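Local coordinates for protein aspartate aminotransferase, cytoplasmic (Schizosaccharomyces pombe 972h-, PDB 6JPK) that catalyses the reversible, pyridoxal 5'-phosphate-dependent transfer of an amino group from L-aspartate to 2-oxoglutarate, giving oxaloacetate and L-glutamate, at residues S309-L312 and F313-E317; R232-W235 and A236-F240; M330-R333 and L334-L338. The protein carries 1 engineered substitution. One frame throughout, in Å; residues are numbered along the deposited sequence.

Interaction 1 (S309-L312 and F313-E317)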
ATOM      1  N   SER A 309     -19.967  13.522  -8.744  1.00 11.28           N
ATOM      2  CA  SER A 309     -20.383  14.744  -9.429  1.00 10.25           C
ATOM      3  C   SER A 309     -20.969  14.393 -10.788  1.00 10.32           C
ATOM      4  O   SER A 309     -20.244  13.860 -11.640  1.00 10.25           O
ATOM      5  CB  SER A 309     -19.204  15.708  -9.602  1.00 10.28           C
ATOM      6  OG  SER A 309     -19.501  16.658 -10.626  1.00 12.41           O
ATOM      7  N   PRO A 310     -22.252  14.662 -11.046  1.00 14.40           N
ATOM      8  CA  PRO A 310     -22.806  14.345 -12.374  1.00 12.25           C
ATOM      9  C   PRO A 310     -22.025  14.967 -13.526  1.00 12.03           C
ATOM     10  O   PRO A 310     -21.800  14.300 -14.544  1.00 11.09           O
ATOM     11  CB  PRO A 310     -24.238  14.894 -12.284  1.00 16.88           C
ATOM     12  CG  PRO A 310     -24.590  14.709 -10.813  1.00 18.65           C
ATOM     13  CD  PRO A 310     -23.299  15.072 -10.089  1.00 15.79           C
ATOM     14  N   GLN A 311     -21.567  16.209 -13.383  1.00 11.11           N
ATOM     15  CA  GLN A 311     -20.863  16.850 -14.486  1.00 11.25           C
ATOM     16  C   GLN A 311     -19.454  16.287 -14.655  1.00 10.82           C
ATOM     17  O   GLN A 311     -19.031  15.992 -15.777  1.00 10.77           O
ATOM     18  CB  GLN A 311     -20.821  18.368 -14.286  1.00 13.76           C
ATOM     19  CG  GLN A 311     -20.197  19.066 -15.478  1.00 21.51           C
ATOM     20  CD  GLN A 311     -19.964  20.554 -15.269  1.00 23.06           C
ATOM     21  OE1 GLN A 311     -20.698  21.216 -14.526  1.00 21.84           O
ATOM     22  NE2 GLN A 311     -18.927  21.088 -15.930  1.00 16.02           N
ATOM     23  N   LEU A 312     -18.694  16.151 -13.563  1.00 10.55           N
ATOM     24  CA  LEU A 312     -17.373  15.534 -13.686  1.00 10.34           C
ATOM     25  C   LEU A 312     -17.486  14.103 -14.201  1.00 10.01           C
ATOM     26  O   LEU A 312     -16.671  13.667 -15.023  1.00  9.66           O
ATOM     27  CB  LEU A 312     -16.629  15.556 -12.354  1.00  9.95           C
ATOM     28  CG  LEU A 312     -16.095  16.893 -11.845  1.00 15.29           C
ATOM     29  CD1 LEU A 312     -15.427  16.713 -10.484  1.00 12.55           C
ATOM     30  CD2 LEU A 312     -15.110  17.470 -12.859  1.00 13.44           C
ATOM     31  N   PHE A 313     -18.503  13.367 -13.741  1.00  9.77           N
ATOM     32  CA  PHE A 313     -18.715  12.006 -14.232  1.00  9.52           C
ATOM     33  C   PHE A 313     -18.895  12.002 -15.746  1.00  9.68           C
ATOM     34  O   PHE A 313     -18.273  11.201 -16.451  1.00  9.45           O
ATOM     35  CB  PHE A 313     -19.925  11.364 -13.546  1.00  9.54           C
ATOM     36  CG  PHE A 313     -20.054   9.873 -13.789  1.00 15.58           C
ATOM     37  CD1 PHE A 313     -20.622   9.378 -14.966  1.00 16.18           C
ATOM     38  CD2 PHE A 313     -19.641   8.963 -12.823  1.00 13.94           C
ATOM     39  CE1 PHE A 313     -20.741   7.991 -15.179  1.00 10.12           C
ATOM     40  CE2 PHE A 313     -19.770   7.586 -13.033  1.00 10.41           C
ATOM     41  CZ  PHE A 313     -20.324   7.109 -14.205  1.00  8.84           C
ATOM     42  N   ALA A 314     -19.742  12.902 -16.259  1.00 10.11           N
ATOM     43  CA  ALA A 314     -19.956  12.988 -17.701  1.00 12.68           C
ATOM     44  C   ALA A 314     -18.673  13.366 -18.436  1.00 13.74           C
ATOM     45  O   ALA A 314     -18.407  12.865 -19.535  1.00 10.85           O
ATOM     46  CB  ALA A 314     -21.062  14.001 -18.013  1.00 10.85           C
ATOM     47  N   GLU A 315     -17.880  14.275 -17.863  1.00 10.32           N
ATOM     48  CA  GLU A 315     -16.623  14.650 -18.504  1.00 10.31           C
ATOM     49  C   GLU A 315     -15.622  13.506 -18.460  1.00 12.60           C
ATOM     50  O   GLU A 315     -14.869  13.296 -19.418  1.00  9.81           O
ATOM     51  CB  GLU A 315     -16.064  15.912 -17.846  1.00 10.51           C
ATOM     52  CG  GLU A 315     -16.998  17.122 -18.089  1.00 11.05           C
ATOM     53  CD  GLU A 315     -16.666  18.343 -17.255  1.00 17.33           C
ATOM     54  OE1 GLU A 315     -15.538  18.415 -16.730  1.00 17.06           O
ATOM     55  OE2 GLU A 315     -17.537  19.249 -17.150  1.00 20.63           O
ATOM     56  N   TRP A 316     -15.608  12.744 -17.364  1.00  9.51           N
ATOM     57  CA  TRP A 316     -14.769  11.551 -17.310  1.00  9.09           C
ATOM     58  C   TRP A 316     -15.155  10.565 -18.409  1.00  9.05           C
ATOM     59  O   TRP A 316     -14.276   9.979 -19.058  1.00  8.88           O
ATOM     60  CB  TRP A 316     -14.864  10.906 -15.925  1.00  8.81           C
ATOM     61  CG  TRP A 316     -14.112   9.599 -15.766  1.00  8.42           C
ATOM     62  CD1 TRP A 316     -12.814   9.334 -16.136  1.00  8.24           C
ATOM     63  CD2 TRP A 316     -14.611   8.389 -15.167  1.00  8.19           C
ATOM     64  NE1 TRP A 316     -12.487   8.028 -15.812  1.00  7.93           N
ATOM     65  CE2 TRP A 316     -13.569   7.432 -15.219  1.00  7.89           C
ATOM     66  CE3 TRP A 316     -15.840   8.023 -14.598  1.00  8.25           C
ATOM     67  CZ2 TRP A 316     -13.717   6.133 -14.716  1.00  7.66           C
ATOM     68  CZ3 TRP A 316     -15.987   6.718 -14.101  1.00  8.01           C
ATOM     69  CH2 TRP A 316     -14.930   5.794 -14.174  1.00  7.73           C
ATOM     70  N   GLU A 317     -16.461  10.384 -18.649  1.00  9.22           N
ATOM     71  CA  GLU A 317     -16.893   9.476 -19.714  1.00 11.55           C
ATOM     72  C   GLU A 317     -16.399   9.941 -21.080  1.00 11.38           C
ATOM     73  O   GLU A 317     -16.060   9.111 -21.937  1.00  9.56           O
ATOM     74  CB  GLU A 317     -18.420   9.340 -19.725  1.00 10.21           C
ATOM     75  CG  GLU A 317     -18.963   8.436 -18.611  1.00 13.70           C
ATOM     76  CD  GLU A 317     -20.482   8.359 -18.624  1.00 18.36           C
ATOM     77  OE1 GLU A 317     -21.135   9.430 -18.744  1.00 19.92           O
ATOM     78  OE2 GLU A 317     -21.019   7.229 -18.529  1.00 17.82           O
TER

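Interaction 2 (R232-W235 and A236-F240)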
ATOM      1  N   ARG A 232     -21.338  -1.440 -20.248  1.00  9.00           N
ATOM      2  CA  ARG A 232     -20.911  -2.529 -21.127  1.00  8.57           C
ATOM      3  C   ARG A 232     -19.713  -3.264 -20.542  1.00  8.24           C
ATOM      4  O   ARG A 232     -19.647  -4.497 -20.586  1.00  8.20           O
ATOM      5  CB  ARG A 232     -20.565  -1.985 -22.514  1.00 13.35           C
ATOM      6  CG  ARG A 232     -20.095  -3.039 -23.516  1.00 20.53           C
ATOM      7  CD  ARG A 232     -19.716  -2.375 -24.847  1.00 29.32           C
ATOM      8  NE  ARG A 232     -20.795  -1.517 -25.335  1.00 41.15           N
ATOM      9  CZ  ARG A 232     -20.647  -0.531 -26.219  1.00 49.23           C
ATOM     10  NH1 ARG A 232     -19.449  -0.254 -26.729  1.00 50.41           N
ATOM     11  NH2 ARG A 232     -21.703   0.189 -26.589  1.00 51.32           N
ATOM     12  N   ASP A 233     -18.750  -2.527 -19.993  1.00  8.03           N
ATOM     13  CA  ASP A 233     -17.540  -3.185 -19.508  1.00 11.34           C
ATOM     14  C   ASP A 233     -17.764  -3.930 -18.196  1.00 11.80           C
ATOM     15  O   ASP A 233     -17.019  -4.870 -17.905  1.00 11.77           O
ATOM     16  CB  ASP A 233     -16.406  -2.166 -19.376  1.00 10.03           C
ATOM     17  CG  ASP A 233     -15.913  -1.671 -20.740  1.00 13.90           C
ATOM     18  OD1 ASP A 233     -16.382  -2.220 -21.767  1.00 11.05           O
ATOM     19  OD2 ASP A 233     -15.080  -0.735 -20.789  1.00 10.76           O
ATOM     20  N   SER A 234     -18.790  -3.567 -17.425  1.00 10.43           N
ATOM     21  CA  SER A 234     -19.158  -4.299 -16.219  1.00 11.87           C
ATOM     22  C   SER A 234     -20.274  -5.318 -16.461  1.00 11.25           C
ATOM     23  O   SER A 234     -20.829  -5.854 -15.492  1.00 11.08           O
ATOM     24  CB  SER A 234     -19.577  -3.324 -15.108  1.00  7.78           C
ATOM     25  OG  SER A 234     -20.784  -2.643 -15.444  1.00  8.05           O
ATOM     26  N   TRP A 235     -20.594  -5.612 -17.724  1.00  8.12           N
ATOM     27  CA  TRP A 235     -21.730  -6.480 -18.036  1.00 13.20           C
ATOM     28  C   TRP A 235     -21.606  -7.852 -17.375  1.00 10.05           C
ATOM     29  O   TRP A 235     -22.588  -8.380 -16.837  1.00  8.82           O
ATOM     30  CB  TRP A 235     -21.878  -6.648 -19.558  1.00  8.55           C
ATOM     31  CG  TRP A 235     -23.021  -7.576 -19.893  1.00 10.32           C
ATOM     32  CD1 TRP A 235     -24.329  -7.232 -20.070  1.00 13.17           C
ATOM     33  CD2 TRP A 235     -22.961  -9.008 -20.021  1.00 10.61           C
ATOM     34  NE1 TRP A 235     -25.086  -8.360 -20.329  1.00 13.17           N
ATOM     35  CE2 TRP A 235     -24.266  -9.459 -20.307  1.00 12.65           C
ATOM     36  CE3 TRP A 235     -21.923  -9.947 -19.937  1.00 15.54           C
ATOM     37  CZ2 TRP A 235     -24.570 -10.820 -20.496  1.00 14.30           C
ATOM     38  CZ3 TRP A 235     -22.227 -11.302 -20.129  1.00 16.79           C
ATOM     39  CH2 TRP A 235     -23.541 -11.719 -20.409  1.00 13.71           C
ATOM     40  N   ALA A 236     -20.412  -8.455 -17.419  1.00  8.14           N
ATOM     41  CA  ALA A 236     -20.244  -9.805 -16.886  1.00 10.77           C
ATOM     42  C   ALA A 236     -20.479  -9.844 -15.383  1.00 11.26           C
ATOM     43  O   ALA A 236     -21.112 -10.779 -14.876  1.00 10.15           O
ATOM     44  CB  ALA A 236     -18.848 -10.340 -17.226  1.00 10.17           C
ATOM     45  N   LEU A 237     -19.956  -8.846 -14.656  1.00  9.60           N
ATOM     46  CA  LEU A 237     -20.214  -8.695 -13.228  1.00 13.65           C
ATOM     47  C   LEU A 237     -21.698  -8.666 -12.925  1.00 13.85           C
ATOM     48  O   LEU A 237     -22.176  -9.349 -12.012  1.00 13.24           O
ATOM     49  CB  LEU A 237     -19.600  -7.394 -12.715  1.00 17.87           C
ATOM     50  CG  LEU A 237     -18.295  -7.429 -11.961  1.00 20.40           C
ATOM     51  CD1 LEU A 237     -17.244  -8.029 -12.864  1.00 22.51           C
ATOM     52  CD2 LEU A 237     -17.954  -6.000 -11.563  1.00 15.42           C
ATOM     53  N   ASN A 238     -22.431  -7.818 -13.639  1.00  8.38           N
ATOM     54  CA  ASN A 238     -23.840  -7.636 -13.336  1.00  8.70           C
ATOM     55  C   ASN A 238     -24.666  -8.827 -13.787  1.00  8.98           C
ATOM     56  O   ASN A 238     -25.715  -9.115 -13.195  1.00  9.58           O
ATOM     57  CB  ASN A 238     -24.330  -6.333 -13.961  1.00  8.78           C
ATOM     58  CG  ASN A 238     -23.847  -5.121 -13.175  1.00 11.78           C
ATOM     59  OD1 ASN A 238     -24.380  -4.806 -12.109  1.00 11.42           O
ATOM     60  ND2 ASN A 238     -22.811  -4.475 -13.664  1.00  8.39           N
ATOM     61  N   GLU A 239     -24.213  -9.537 -14.815  1.00  8.94           N
ATOM     62  CA  GLU A 239     -24.914 -10.762 -15.186  1.00 11.03           C
ATOM     63  C   GLU A 239     -24.778 -11.811 -14.092  1.00 12.35           C
ATOM     64  O   GLU A 239     -25.748 -12.508 -13.761  1.00 11.56           O
ATOM     65  CB  GLU A 239     -24.384 -11.294 -16.515  1.00  9.18           C
ATOM     66  CG  GLU A 239     -25.317 -12.295 -17.189  1.00 22.60           C
ATOM     67  CD  GLU A 239     -26.641 -11.664 -17.658  1.00 26.86           C
ATOM     68  OE1 GLU A 239     -26.759 -10.408 -17.734  1.00 28.49           O
ATOM     69  OE2 GLU A 239     -27.570 -12.437 -17.956  1.00 28.06           O
ATOM     70  N   PHE A 240     -23.584 -11.913 -13.494  1.00  8.97           N
ATOM     71  CA  PHE A 240     -23.363 -12.911 -12.459  1.00  9.02           C
ATOM     72  C   PHE A 240     -24.219 -12.641 -11.229  1.00  9.21           C
ATOM     73  O   PHE A 240     -24.615 -13.589 -10.539  1.00  9.45           O
ATOM     74  CB  PHE A 240     -21.876 -12.979 -12.091  1.00  8.69           C
ATOM     75  CG  PHE A 240     -21.521 -14.172 -11.247  1.00 13.30           C
ATOM     76  CD1 PHE A 240     -21.433 -15.432 -11.813  1.00 14.61           C
ATOM     77  CD2 PHE A 240     -21.287 -14.037  -9.888  1.00 12.26           C
ATOM     78  CE1 PHE A 240     -21.120 -16.544 -11.041  1.00 15.53           C
ATOM     79  CE2 PHE A 240     -20.972 -15.148  -9.103  1.00 15.40           C
ATOM     80  CZ  PHE A 240     -20.889 -16.401  -9.678  1.00 15.24           C
TER
HETATM   81  O   HOH W   1     -17.795  -7.302 -17.701  1.00 19.75           O
HETATM   82  O   HOH W   2     -25.450  -7.824 -17.089  1.00 16.56           O
HETATM   83  O   HOH W   3     -28.106  -8.706 -20.479  1.00 28.64           O

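Interaction 3 (M330-R333 and L334-L338)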
ATOM      1  N   MET A 330      -5.920   2.680 -33.493  1.00  9.80           N
ATOM      2  CA  MET A 330      -4.625   2.062 -33.754  1.00 11.79           C
ATOM      3  C   MET A 330      -4.780   0.587 -34.122  1.00 14.74           C
ATOM      4  O   MET A 330      -4.044   0.080 -34.971  1.00  9.83           O
ATOM      5  CB  MET A 330      -3.703   2.227 -32.543  1.00 12.41           C
ATOM      6  CG  MET A 330      -3.152   3.659 -32.353  1.00 15.27           C
ATOM      7  SD  MET A 330      -2.248   4.270 -33.801  1.00 18.77           S
ATOM      8  CE  MET A 330      -3.456   5.314 -34.627  1.00 16.94           C
ATOM      9  N   ARG A 331      -5.730  -0.119 -33.493  1.00  9.43           N
ATOM     10  CA  ARG A 331      -5.990  -1.506 -33.879  1.00 10.32           C
ATOM     11  C   ARG A 331      -6.459  -1.588 -35.325  1.00 11.92           C
ATOM     12  O   ARG A 331      -6.018  -2.459 -36.088  1.00  9.92           O
ATOM     13  CB  ARG A 331      -7.032  -2.128 -32.948  1.00  9.13           C
ATOM     14  CG  ARG A 331      -6.557  -2.417 -31.532  1.00  8.73           C
ATOM     15  CD  ARG A 331      -7.711  -2.975 -30.671  1.00  8.54           C
ATOM     16  NE  ARG A 331      -7.255  -3.373 -29.338  1.00  8.20           N
ATOM     17  CZ  ARG A 331      -6.589  -4.499 -29.079  1.00 18.31           C
ATOM     18  NH1 ARG A 331      -6.282  -5.340 -30.059  1.00  8.23           N
ATOM     19  NH2 ARG A 331      -6.212  -4.782 -27.839  1.00 16.52           N
ATOM     20  N   LYS A 332      -7.349  -0.675 -35.719  1.00 10.99           N
ATOM     21  CA  LYS A 332      -7.831  -0.629 -37.093  1.00 13.83           C
ATOM     22  C   LYS A 332      -6.711  -0.288 -38.069  1.00 12.99           C
ATOM     23  O   LYS A 332      -6.617  -0.895 -39.141  1.00 13.75           O
ATOM     24  CB  LYS A 332      -8.968   0.389 -37.205  1.00 17.00           C
ATOM     25  CG  LYS A 332      -9.416   0.664 -38.633  1.00 24.76           C
ATOM     26  CD  LYS A 332     -10.432   1.817 -38.701  1.00 30.89           C
ATOM     27  CE  LYS A 332     -10.858   2.096 -40.145  1.00 34.87           C
ATOM     28  NZ  LYS A 332     -11.660   3.352 -40.285  1.00 36.23           N
ATOM     29  N   ARG A 333      -5.857   0.684 -37.723  1.00 10.76           N
ATOM     30  CA  ARG A 333      -4.753   1.049 -38.613  1.00 11.08           C
ATOM     31  C   ARG A 333      -3.809  -0.129 -38.810  1.00 10.98           C
ATOM     32  O   ARG A 333      -3.431  -0.459 -39.939  1.00 11.31           O
ATOM     33  CB  ARG A 333      -3.977   2.253 -38.062  1.00 11.37           C
ATOM     34  CG  ARG A 333      -4.675   3.613 -38.147  1.00 16.87           C
ATOM     35  CD  ARG A 333      -4.704   4.194 -39.570  1.00 17.64           C
ATOM     36  NE  ARG A 333      -3.371   4.323 -40.149  1.00 18.98           N
ATOM     37  CZ  ARG A 333      -2.519   5.298 -39.844  1.00 20.06           C
ATOM     38  NH1 ARG A 333      -2.868   6.228 -38.962  1.00 14.21           N
ATOM     39  NH2 ARG A 333      -1.319   5.347 -40.421  1.00 16.14           N
ATOM     40  N   LEU A 334      -3.419  -0.777 -37.713  1.00 10.55           N
ATOM     41  CA  LEU A 334      -2.510  -1.917 -37.809  1.00 13.86           C
ATOM     42  C   LEU A 334      -3.110  -3.034 -38.662  1.00 13.63           C
ATOM     43  O   LEU A 334      -2.467  -3.530 -39.593  1.00 10.89           O
ATOM     44  CB  LEU A 334      -2.166  -2.427 -36.405  1.00 12.80           C
ATOM     45  CG  LEU A 334      -1.164  -3.573 -36.349  1.00 14.25           C
ATOM     46  CD1 LEU A 334       0.127  -3.200 -37.081  1.00 10.21           C
ATOM     47  CD2 LEU A 334      -0.888  -3.967 -34.896  1.00 13.27           C
ATOM     48  N   ARG A 335      -4.357  -3.422 -38.370  1.00 11.46           N
ATOM     49  CA  ARG A 335      -5.010  -4.472 -39.148  1.00 12.77           C
ATOM     50  C   ARG A 335      -5.161  -4.077 -40.611  1.00 13.77           C
ATOM     51  O   ARG A 335      -4.886  -4.884 -41.511  1.00 13.55           O
ATOM     52  CB  ARG A 335      -6.380  -4.804 -38.554  1.00 13.62           C
ATOM     53  CG  ARG A 335      -7.143  -5.877 -39.351  1.00 20.62           C
ATOM     54  CD  ARG A 335      -8.606  -5.516 -39.547  1.00 29.81           C
ATOM     55  NE  ARG A 335      -9.324  -6.454 -40.411  1.00 35.54           N
ATOM     56  CZ  ARG A 335      -9.680  -6.199 -41.671  1.00 37.26           C
ATOM     57  NH1 ARG A 335      -9.386  -5.031 -42.228  1.00 39.10           N
ATOM     58  NH2 ARG A 335     -10.335  -7.111 -42.378  1.00 34.24           N
ATOM     59  N   ASP A 336      -5.590  -2.834 -40.874  1.00 11.38           N
ATOM     60  CA  ASP A 336      -5.795  -2.407 -42.256  1.00 11.91           C
ATOM     61  C   ASP A 336      -4.498  -2.438 -43.047  1.00 12.18           C
ATOM     62  O   ASP A 336      -4.510  -2.739 -44.243  1.00 14.60           O
ATOM     63  CB  ASP A 336      -6.410  -1.009 -42.305  1.00 18.15           C
ATOM     64  CG  ASP A 336      -7.889  -1.012 -41.934  1.00 22.24           C
ATOM     65  OD1 ASP A 336      -8.452  -2.110 -41.715  1.00 21.37           O
ATOM     66  OD2 ASP A 336      -8.486   0.080 -41.861  1.00 22.05           O
ATOM     67  N   SER A 337      -3.368  -2.120 -42.411  1.00 11.98           N
ATOM     68  CA  SER A 337      -2.107  -2.137 -43.156  1.00 12.85           C
ATOM     69  C   SER A 337      -1.641  -3.559 -43.435  1.00 14.44           C
ATOM     70  O   SER A 337      -1.092  -3.836 -44.507  1.00 14.00           O
ATOM     71  CB  SER A 337      -1.022  -1.376 -42.401  1.00 13.16           C
ATOM     72  OG  SER A 337      -1.298   0.009 -42.400  1.00 19.14           O
ATOM     73  N   LEU A 338      -1.838  -4.466 -42.474  1.00 11.82           N
ATOM     74  CA  LEU A 338      -1.490  -5.866 -42.682  1.00 11.81           C
ATOM     75  C   LEU A 338      -2.339  -6.488 -43.787  1.00 16.48           C
ATOM     76  O   LEU A 338      -1.843  -7.301 -44.575  1.00 16.23           O
ATOM     77  CB  LEU A 338      -1.654  -6.637 -41.371  1.00 12.29           C
ATOM     78  CG  LEU A 338      -0.704  -6.227 -40.250  1.00 13.06           C
ATOM     79  CD1 LEU A 338      -1.094  -6.919 -38.947  1.00 11.61           C
ATOM     80  CD2 LEU A 338       0.722  -6.576 -40.631  1.00 18.41           C
TER
HETATM   81  O   HOH W   4      -3.273   1.889 -41.635  1.00 28.77           O

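Interaction 1 (S309-L312 and F313-E317)
Q311 and E315, one helical turn apart, reach for each other over the outside of the helix and join at their polar ends. The glutamine chain is extended, its CG anti to the backbone N (chi1 -175°), whereas E315 sends CG out beside its own backbone N, and the two chains converge at a slant. Their amide and carboxylate planes are turned 59° apart. Q311 NE2 donates a short, fairly straight bond to E315 OE2 (2.6 Å, 163° at the hydrogen). The acceptor lies almost in the amide plane, and the donor meets OE2 head-on, nearly in line with its C-O bond. Q311 CG also comes within 3.1 Å of E315 OE2, so OE2 lies beside the last methylene as well as the amide nitrogen. The other carboxylate oxygen, OE1, forms a salt bridge with K55 of helix 51-62, so both carboxylate oxygens are engaged, and the methyl L312 CD2 lies 4.0 Å from E315 OE1.

Different chemistry marks the inner side of this turn. W316 brings CE3 over one face of the F313 ring, near its rim, while its NE1 is bonded to N256 O, next in sequence to K255, the probable cofactor-binding lysine. At the start of the helix, S309 OG accepts from L312 N at 3.1 Å, and S309 O takes the first helical bond, from F313 N, at 2.8 Å. P310, which has no N-H to offer, occupies the first helical position. A serine N-cap followed by proline thus opens helix 310-340, the long helix that in the aspartate aminotransferase fold runs from the large cofactor-binding domain into the small domain.

Interaction 2 (R232-W235 and A236-F240)
Two torsions lay E239 alongside W235: the indole leaves with CG anti to the backbone N (chi1 178°), and the glutamate, whose CG is likewise anti to N, bends at chi2 (67°) to fold along the ring. This i, i+4 pair spans the first turn of helix 235-241, part of the beta-alpha-beta crossover between the parallel strands 215-220 and 247-252 of the central sheet. The two side chains run side by side and point the same way. E239 CB makes a CH-pi contact over the face of the six-membered ring, 4.0 Å from its centroid, and E239 CG lies 3.7 Å from W235 CZ2. The carboxylate runs on past the rim, its plane 12° from that of the indole, with E239 OE1 3.5 Å from W235 CZ2.

Water ties the polar ends together. One molecule donates to both W235 O and E239 OE1; another accepts from W235 NE1 at the ring edge, 3.0 Å away, and reaches E239 OE1 weakly. E239 OE2 forms a salt bridge with K242, and W235 also has a cation-pi partner in R199. An alanine in place of W235 would probably leave the CB and CG of E239 without a surface to lie on, R199 without its aromatic mate and the edge water without its donor.

On another side of the turn S234 O is gripped twice by one residue, by N238 N at 3.1 Å and by N238 ND2 at 3.0 Å, the latter approaching from above the carbonyl plane. N238 ND2 is bonded to L87 O as well, and its OD1 to N91. Where helix 230-233 breaks off, a water links the two helices, donating to D233 O at 2.6 Å and accepting from A236 N at 2.9 Å.

Interaction 3 (M330-R333 and L334-L338)
From M330 to R333 each carbonyl accepts the N-H four residues on, L334 through S337, in regular alpha-helical bonds such as D336 N to K332 O at 2.8 Å. This is the far part of the long interdomain helix 310-340, which belongs to the small domain of the aspartate aminotransferase fold; its inner side packs against helix 394-407 through L334 and S337, both on A398.

On the outer side K332 extends fully, CG anti to its backbone N (chi1 172°), and passes D336 at a slant. Its methylenes do the touching, CG at 3.4 Å and CE at 3.6 Å from D336 OD2. The ammonium NZ stays 4.8 Å from that oxygen, so the opposite charges probably attract without forming a close pair. D336 OD1 instead lies at the edge of the R335 guanidinium, in its plane, 3.1 Å from NH1, in a salt bridge; R335 NE has a second acid, D348.

R331 sends its guanidinium inward to the carbonyls of I350, G355 and F357, about 9 Å from the side chain of R383, a probable L-aspartate-binding residue. R333 curls back at chi2 and chi3 and is gripped by N391 and E395, the acid that also holds S337 OG. A water links R333 and S337, accepting from R333 NE at 2.9 Å and donating to S337 OG at 2.8 Å.

Interactions 1 and 3 lie on the same helix, 310-340, with centres 31 Å apart, one at its capped start and the other toward its far end; both are partly buried and carry polar chains on their outer sides. Interaction 2 belongs to the preceding crossover and is more deeply buried, though its nearest atoms come to about 9 Å from interaction 1, and L230, at the start of helix 230-233, touches F313 and W316. Their i, i+4 pairs differ in kind: a direct amide-carboxylate bond in 309-317, an aromatic face with water bridges in 232-240, and methylenes against a carboxylate in 330-338, where arginines anchor the helix to its surroundings.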